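Local coordinates for protein putative secreted glycosylhydrolase (Parabacteroides distasonis ATCC 8503, PDB 3IMM) that is a putative secreted glycosyl hydrolase that probably cleaves sugar linkages, perhaps those of 3-keto-disaccharides, at residues A[48-53]-A[126-131]; A[86-91]-A[114-119]. All coordinates share one frame; numbering follows the deposited sequence.

Interaction 1 of 2, residues A[48-53]-A[126-131]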
loop_
_atom_site.group_PDB
_atom_site.type_symbol
_atom_site.label_atom_id
_atom_site.label_comp_id
_atom_site.label_asym_id
_atom_site.label_seq_id
_atom_site.Cartn_x
_atom_site.Cartn_y
_atom_site.Cartn_z
ATOM N N ASN A 48 10.817 -9.411 5.363
ATOM C CA ASN A 48 10.883 -10.767 4.758
ATOM C C ASN A 48 9.565 -11.507 4.925
ATOM O O ASN A 48 9.475 -12.572 5.541
ATOM C CB ASN A 48 12.057 -11.564 5.351
ATOM C CG ASN A 48 13.377 -10.931 5.012
ATOM O OD1 ASN A 48 13.581 -10.493 3.866
ATOM N ND2 ASN A 48 14.277 -10.853 5.991
ATOM N N PHE A 49 8.545 -10.889 4.356
ATOM C CA PHE A 49 7.188 -11.311 4.512
ATOM C C PHE A 49 6.403 -11.187 3.203
ATOM O O PHE A 49 6.849 -10.565 2.268
ATOM C CB PHE A 49 6.537 -10.465 5.609
ATOM C CG PHE A 49 6.381 -9.022 5.271
ATOM C CD1 PHE A 49 5.298 -8.573 4.508
ATOM C CD2 PHE A 49 7.284 -8.086 5.758
ATOM C CE1 PHE A 49 5.141 -7.208 4.220
ATOM C CE2 PHE A 49 7.147 -6.738 5.452
ATOM C CZ PHE A 49 6.075 -6.299 4.689
ATOM N N GLU A 50 5.263 -11.866 3.160
ATOM C CA GLU A 50 4.249 -11.613 2.176
ATOM C C GLU A 50 2.941 -11.248 2.862
ATOM O O GLU A 50 2.498 -11.917 3.856
ATOM C CB GLU A 50 4.077 -12.775 1.194
ATOM C CG GLU A 50 3.814 -14.085 1.759
ATOM C CD GLU A 50 3.853 -15.187 0.701
ATOM O OE1 GLU A 50 3.858 -14.884 -0.500
ATOM O OE2 GLU A 50 3.896 -16.353 1.083
ATOM N N LEU A 51 2.357 -10.160 2.356
ATOM C CA LEU A 51 1.140 -9.584 2.879
ATOM C C LEU A 51 0.069 -9.818 1.823
ATOM O O LEU A 51 0.271 -9.509 0.658
ATOM C CB LEU A 51 1.378 -8.092 3.163
ATOM C CG LEU A 51 0.217 -7.182 3.586
ATOM C CD1 LEU A 51 -0.260 -7.537 4.992
ATOM C CD2 LEU A 51 0.615 -5.702 3.505
ATOM N N ASP A 52 -1.051 -10.403 2.242
ATOM C CA ASP A 52 -2.248 -10.591 1.420
ATOM C C ASP A 52 -3.368 -9.734 1.972
ATOM O O ASP A 52 -3.534 -9.599 3.214
ATOM C CB ASP A 52 -2.733 -12.034 1.512
ATOM C CG ASP A 52 -2.326 -12.864 0.358
ATOM O OD1 ASP A 52 -1.247 -12.655 -0.177
ATOM O OD2 ASP A 52 -3.102 -13.734 -0.000
ATOM N N LEU A 53 -4.163 -9.187 1.059
ATOM C CA LEU A 53 -5.347 -8.448 1.446
ATOM C C LEU A 53 -6.325 -8.380 0.291
ATOM O O LEU A 53 -5.930 -8.388 -0.870
ATOM C CB LEU A 53 -4.976 -7.037 1.873
ATOM C CG LEU A 53 -4.324 -6.084 0.851
ATOM C CD1 LEU A 53 -4.732 -4.655 1.123
ATOM C CD2 LEU A 53 -2.792 -6.204 0.821
ATOM N N ARG A 126 -1.416 -9.409 -3.275
ATOM C CA ARG A 126 -0.307 -9.987 -2.505
ATOM C C ARG A 126 0.962 -9.130 -2.704
ATOM O O ARG A 126 1.334 -8.787 -3.841
ATOM C CB ARG A 126 -0.047 -11.423 -2.943
ATOM C CG ARG A 126 1.190 -12.039 -2.279
ATOM C CD ARG A 126 1.229 -13.504 -2.487
ATOM N NE ARG A 126 0.111 -14.173 -1.812
ATOM C CZ ARG A 126 -0.208 -15.463 -1.966
ATOM N NH1 ARG A 126 0.528 -16.276 -2.705
ATOM N NH2 ARG A 126 -1.267 -15.942 -1.351
ATOM N N ILE A 127 1.592 -8.753 -1.605
ATOM C CA ILE A 127 2.811 -7.935 -1.640
ATOM C C ILE A 127 3.897 -8.769 -0.985
ATOM O O ILE A 127 3.769 -9.136 0.160
ATOM C CB ILE A 127 2.647 -6.598 -0.913
ATOM C CG1 ILE A 127 1.406 -5.864 -1.420
ATOM C CG2 ILE A 127 3.864 -5.717 -1.100
ATOM C CD1 ILE A 127 1.023 -4.674 -0.530
ATOM N N LYS A 128 4.931 -9.099 -1.739
ATOM C CA LYS A 128 6.059 -9.869 -1.245
ATOM C C LYS A 128 7.199 -8.896 -1.007
ATOM O O LYS A 128 7.661 -8.210 -1.932
ATOM C CB LYS A 128 6.488 -10.980 -2.228
ATOM C CG LYS A 128 5.359 -11.924 -2.654
ATOM C CD LYS A 128 5.846 -13.148 -3.467
ATOM C CE LYS A 128 6.021 -14.379 -2.611
ATOM N NZ LYS A 128 6.673 -15.511 -3.311
ATOM N N CYS A 129 7.634 -8.836 0.251
ATOM C CA CYS A 129 8.633 -7.877 0.673
ATOM C C CYS A 129 9.879 -8.602 1.163
ATOM O O CYS A 129 9.975 -9.013 2.309
ATOM C CB CYS A 129 8.057 -6.975 1.731
ATOM S SG CYS A 129 6.753 -5.872 1.118
ATOM N N ALA A 130 10.836 -8.750 0.261
ATOM C CA ALA A 130 12.028 -9.536 0.499
ATOM C C ALA A 130 13.226 -8.604 0.481
ATOM O O ALA A 130 13.872 -8.421 -0.543
ATOM C CB ALA A 130 12.157 -10.674 -0.570
ATOM N N GLY A 131 13.511 -7.990 1.629
ATOM C CA GLY A 131 14.500 -6.916 1.686
ATOM C C GLY A 131 14.218 -5.852 0.627
ATOM O O GLY A 131 13.106 -5.313 0.554
HETATM O O HOH W 1 12.049 -7.193 4.010
#
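Phe49 and Leu51 pair with Cys129 and Ile127 through four backbone hydrogen bonds, the segments 49-53 and 126-130 of two antiparallel strands having their axes 4.6 Å apart at closest. At one end Asn48 and Phe49 both face Cys129, a G1 beta bulge. As in any sheet, alternate residues serve opposite faces. On the face of Phe49, CB of Cys129 lies over the ring in a CH-pi contact, 3.8 Å from its centroid, while SG approaches obliquely. Beside it Leu51 CD2 meets Ile127 CD1 at 4.2 Å. The other face is charged. A bend at chi3 (-65°) places Arg126 NE, which donates almost straight to the syn lone pair of Asp52 OD1 at 2.6 Å; Arg126 NH2 completes the side-on salt bridge at Asp52 OD2, 3.2 Å away. The carboxylate and guanidinium planes are nearly coplanar, 27° apart. An alanine at Arg126 would probably leave the Asp52 carboxylate without its charged partner, the weak bond from His124 to OD2 remaining. Glu50 OE1 lies 4.0 Å from Lys128 NZ, beyond a salt bridge; its OE2 is salt-bridged to Arg199. The apolar face packs on strands 62-69 and 179-182 of the second sheet, consistent with the beta sandwich of the concanavalin clan.

Interaction 2 of 2, residues A[86-91]-A[114-119]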
loop_
_atom_site.group_PDB
_atom_site.type_symbol
_atom_site.label_atom_id
_atom_site.label_comp_id
_atom_site.label_asym_id
_atom_site.label_seq_id
_atom_site.Cartn_x
_atom_site.Cartn_y
_atom_site.Cartn_z
ATOM N N ASP A 86 -8.520 3.417 -7.957
ATOM C CA ASP A 86 -9.495 3.166 -9.019
ATOM C C ASP A 86 -8.979 3.626 -10.371
ATOM O O ASP A 86 -9.226 4.741 -10.785
ATOM C CB ASP A 86 -10.822 3.893 -8.724
ATOM C CG ASP A 86 -11.824 3.738 -9.850
ATOM O OD1 ASP A 86 -11.717 2.731 -10.595
ATOM O OD2 ASP A 86 -12.712 4.607 -9.992
ATOM N N ASP A 87 -8.290 2.743 -11.079
ATOM C CA ASP A 87 -7.754 3.064 -12.396
ATOM C C ASP A 87 -8.843 3.403 -13.446
ATOM O O ASP A 87 -8.528 3.850 -14.539
ATOM C CB ASP A 87 -6.918 1.872 -12.918
ATOM C CG ASP A 87 -5.615 1.702 -12.195
ATOM O OD1 ASP A 87 -5.337 2.473 -11.284
ATOM O OD2 ASP A 87 -4.842 0.782 -12.523
ATOM N N HIS A 88 -10.097 3.118 -13.156
ATOM C CA HIS A 88 -11.151 3.339 -14.142
ATOM C C HIS A 88 -11.713 4.739 -14.062
ATOM O O HIS A 88 -12.546 5.088 -14.847
ATOM C CB HIS A 88 -12.269 2.331 -13.956
ATOM C CG HIS A 88 -11.790 0.920 -13.925
ATOM N ND1 HIS A 88 -11.619 0.169 -15.064
ATOM C CD2 HIS A 88 -11.404 0.136 -12.891
ATOM C CE1 HIS A 88 -11.164 -1.027 -14.731
ATOM N NE2 HIS A 88 -11.022 -1.070 -13.421
ATOM N N CYS A 89 -11.280 5.520 -13.083
ATOM C CA CYS A 89 -11.642 6.934 -13.001
ATOM C C CYS A 89 -10.466 7.703 -13.560
ATOM O O CYS A 89 -9.355 7.520 -13.072
ATOM C CB CYS A 89 -11.836 7.318 -11.539
ATOM S SG CYS A 89 -12.346 8.958 -11.316
ATOM N N GLU A 90 -10.684 8.527 -14.566
ATOM C CA GLU A 90 -9.587 9.297 -15.165
ATOM C C GLU A 90 -9.732 10.777 -14.843
ATOM O O GLU A 90 -10.073 11.541 -15.712
ATOM C CB GLU A 90 -9.563 9.079 -16.695
ATOM N N LYS A 91 -9.462 11.175 -13.598
ATOM C CA LYS A 91 -9.762 12.559 -13.124
ATOM C C LYS A 91 -8.699 13.605 -13.430
ATOM O O LYS A 91 -9.015 14.774 -13.689
ATOM C CB LYS A 91 -9.979 12.601 -11.599
ATOM C CG LYS A 91 -11.417 12.450 -11.175
ATOM C CD LYS A 91 -11.622 12.919 -9.744
ATOM C CE LYS A 91 -11.033 11.979 -8.715
ATOM N NZ LYS A 91 -11.730 12.136 -7.389
ATOM N N LYS A 114 -5.647 -1.003 -15.130
ATOM C CA LYS A 114 -6.974 -1.561 -15.156
ATOM C C LYS A 114 -6.918 -3.090 -15.002
ATOM O O LYS A 114 -7.774 -3.816 -15.495
ATOM C CB LYS A 114 -7.695 -1.102 -16.412
ATOM C CG LYS A 114 -7.839 0.400 -16.523
ATOM C CD LYS A 114 -8.714 0.748 -17.747
ATOM C CE LYS A 114 -8.846 2.246 -17.916
ATOM N NZ LYS A 114 -10.067 2.573 -18.705
ATOM N N VAL A 115 -5.928 -3.559 -14.255
ATOM C CA VAL A 115 -6.009 -4.889 -13.623
ATOM C C VAL A 115 -6.974 -4.845 -12.409
ATOM O O VAL A 115 -7.617 -5.829 -12.070
ATOM C CB VAL A 115 -4.623 -5.378 -13.245
ATOM C CG1 VAL A 115 -4.682 -6.736 -12.519
ATOM C CG2 VAL A 115 -3.741 -5.431 -14.544
ATOM N N VAL A 116 -7.059 -3.700 -11.751
ATOM C CA VAL A 116 -7.994 -3.509 -10.669
ATOM C C VAL A 116 -9.380 -3.596 -11.278
ATOM O O VAL A 116 -9.609 -3.197 -12.413
ATOM C CB VAL A 116 -7.786 -2.144 -9.943
ATOM C CG1 VAL A 116 -8.084 -0.975 -10.868
ATOM C CG2 VAL A 116 -8.649 -2.051 -8.672
ATOM N N LYS A 117 -10.308 -4.175 -10.523
ATOM C CA LYS A 117 -11.685 -4.293 -10.983
ATOM C C LYS A 117 -12.378 -2.964 -10.794
ATOM O O LYS A 117 -11.807 -2.018 -10.238
ATOM C CB LYS A 117 -12.370 -5.438 -10.248
ATOM C CG LYS A 117 -11.792 -6.760 -10.686
ATOM C CD LYS A 117 -12.251 -7.860 -9.824
ATOM C CE LYS A 117 -11.728 -9.208 -10.321
ATOM N NZ LYS A 117 -12.072 -10.269 -9.296
ATOM N N LYS A 118 -13.602 -2.878 -11.286
ATOM C CA LYS A 118 -14.385 -1.639 -11.208
ATOM C C LYS A 118 -14.901 -1.423 -9.794
ATOM O O LYS A 118 -14.973 -2.375 -9.042
ATOM C CB LYS A 118 -15.544 -1.695 -12.212
ATOM C CG LYS A 118 -15.045 -1.547 -13.649
ATOM C CD LYS A 118 -16.178 -1.279 -14.600
ATOM C CE LYS A 118 -15.670 -1.170 -16.034
ATOM N NZ LYS A 118 -16.758 -1.560 -16.998
ATOM N N PRO A 119 -15.243 -0.167 -9.430
ATOM C CA PRO A 119 -15.746 0.136 -8.122
ATOM C C PRO A 119 -16.760 -0.885 -7.701
ATOM O O PRO A 119 -17.559 -1.301 -8.519
ATOM C CB PRO A 119 -16.388 1.498 -8.317
ATOM C CG PRO A 119 -15.469 2.145 -9.272
ATOM C CD PRO A 119 -15.182 1.059 -10.258
HETATM O O HOH W 2 -11.465 0.490 -9.076
HETATM O O HOH W 3 -4.700 -1.753 -12.086
HETATM O O HOH W 4 -12.086 1.213 -17.395
#
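His88 bridges to segment 114-119 from a type I beta turn, Asp86 to Cys89, whose start is also an Asx turn: Asp86 OD1 accepts from His88 N, 3.1 Å away, while its OD2 accepts from Gly60 N. Both segments belong to the long connection between strands 80-85 and 122-130. From CB, which points toward the other segment, chi1 of -52° puts CG beside the backbone N, and the ring beyond it meets two lysine chains. Lys118 CG sits over the ring centre in a CH-pi contact, 3.9 Å from the centroid. His88 CD2 passes Lys117 O at 3.4 Å, and CE1 touches Lys114 CB obliquely. At the tip His88 NE2 donates to Val116 O at 2.7 Å; the carbonyl oxygen lies close to the ring plane, whereas the donor stands 43° out of the carbonyl plane. Deeper in, Asp87 CB packs on Val116 CG1 at 3.7 Å. Its OD2 takes Lys114 N on the anti lone pair and a water that accepts from Val116 N, while OD1 is held by Cys101 N. A second water joins Asp86 OD1 to Lys117 O. On the other imidazole nitrogen, a third water lies 2.6 Å from His88 ND1 and also accepts from Lys114 NZ.

Overall arrangement
The two contacts illustrate how a beta sandwich divides its work between sheet and loops. Interaction 1 joins neighbouring strands of the six-stranded sheet and is mostly buried, with seven of twelve touching residues in the interior. Interaction 2 lies nearer the surface, with as many exposed as buried residues, and joins two parts of one long connection. Repeating backbone pairs and the Asp52-Arg126 salt bridge set the first, whereas single side chains and bridging waters shape the second. Yet they share elements: Val116 and Pro119 rest on Phe55 and Thr57 of strand 49-57, and the 114-119 segment leads into strand 122-130. The centres lie 23 Å apart, and the nearest atoms are about 10 Å apart.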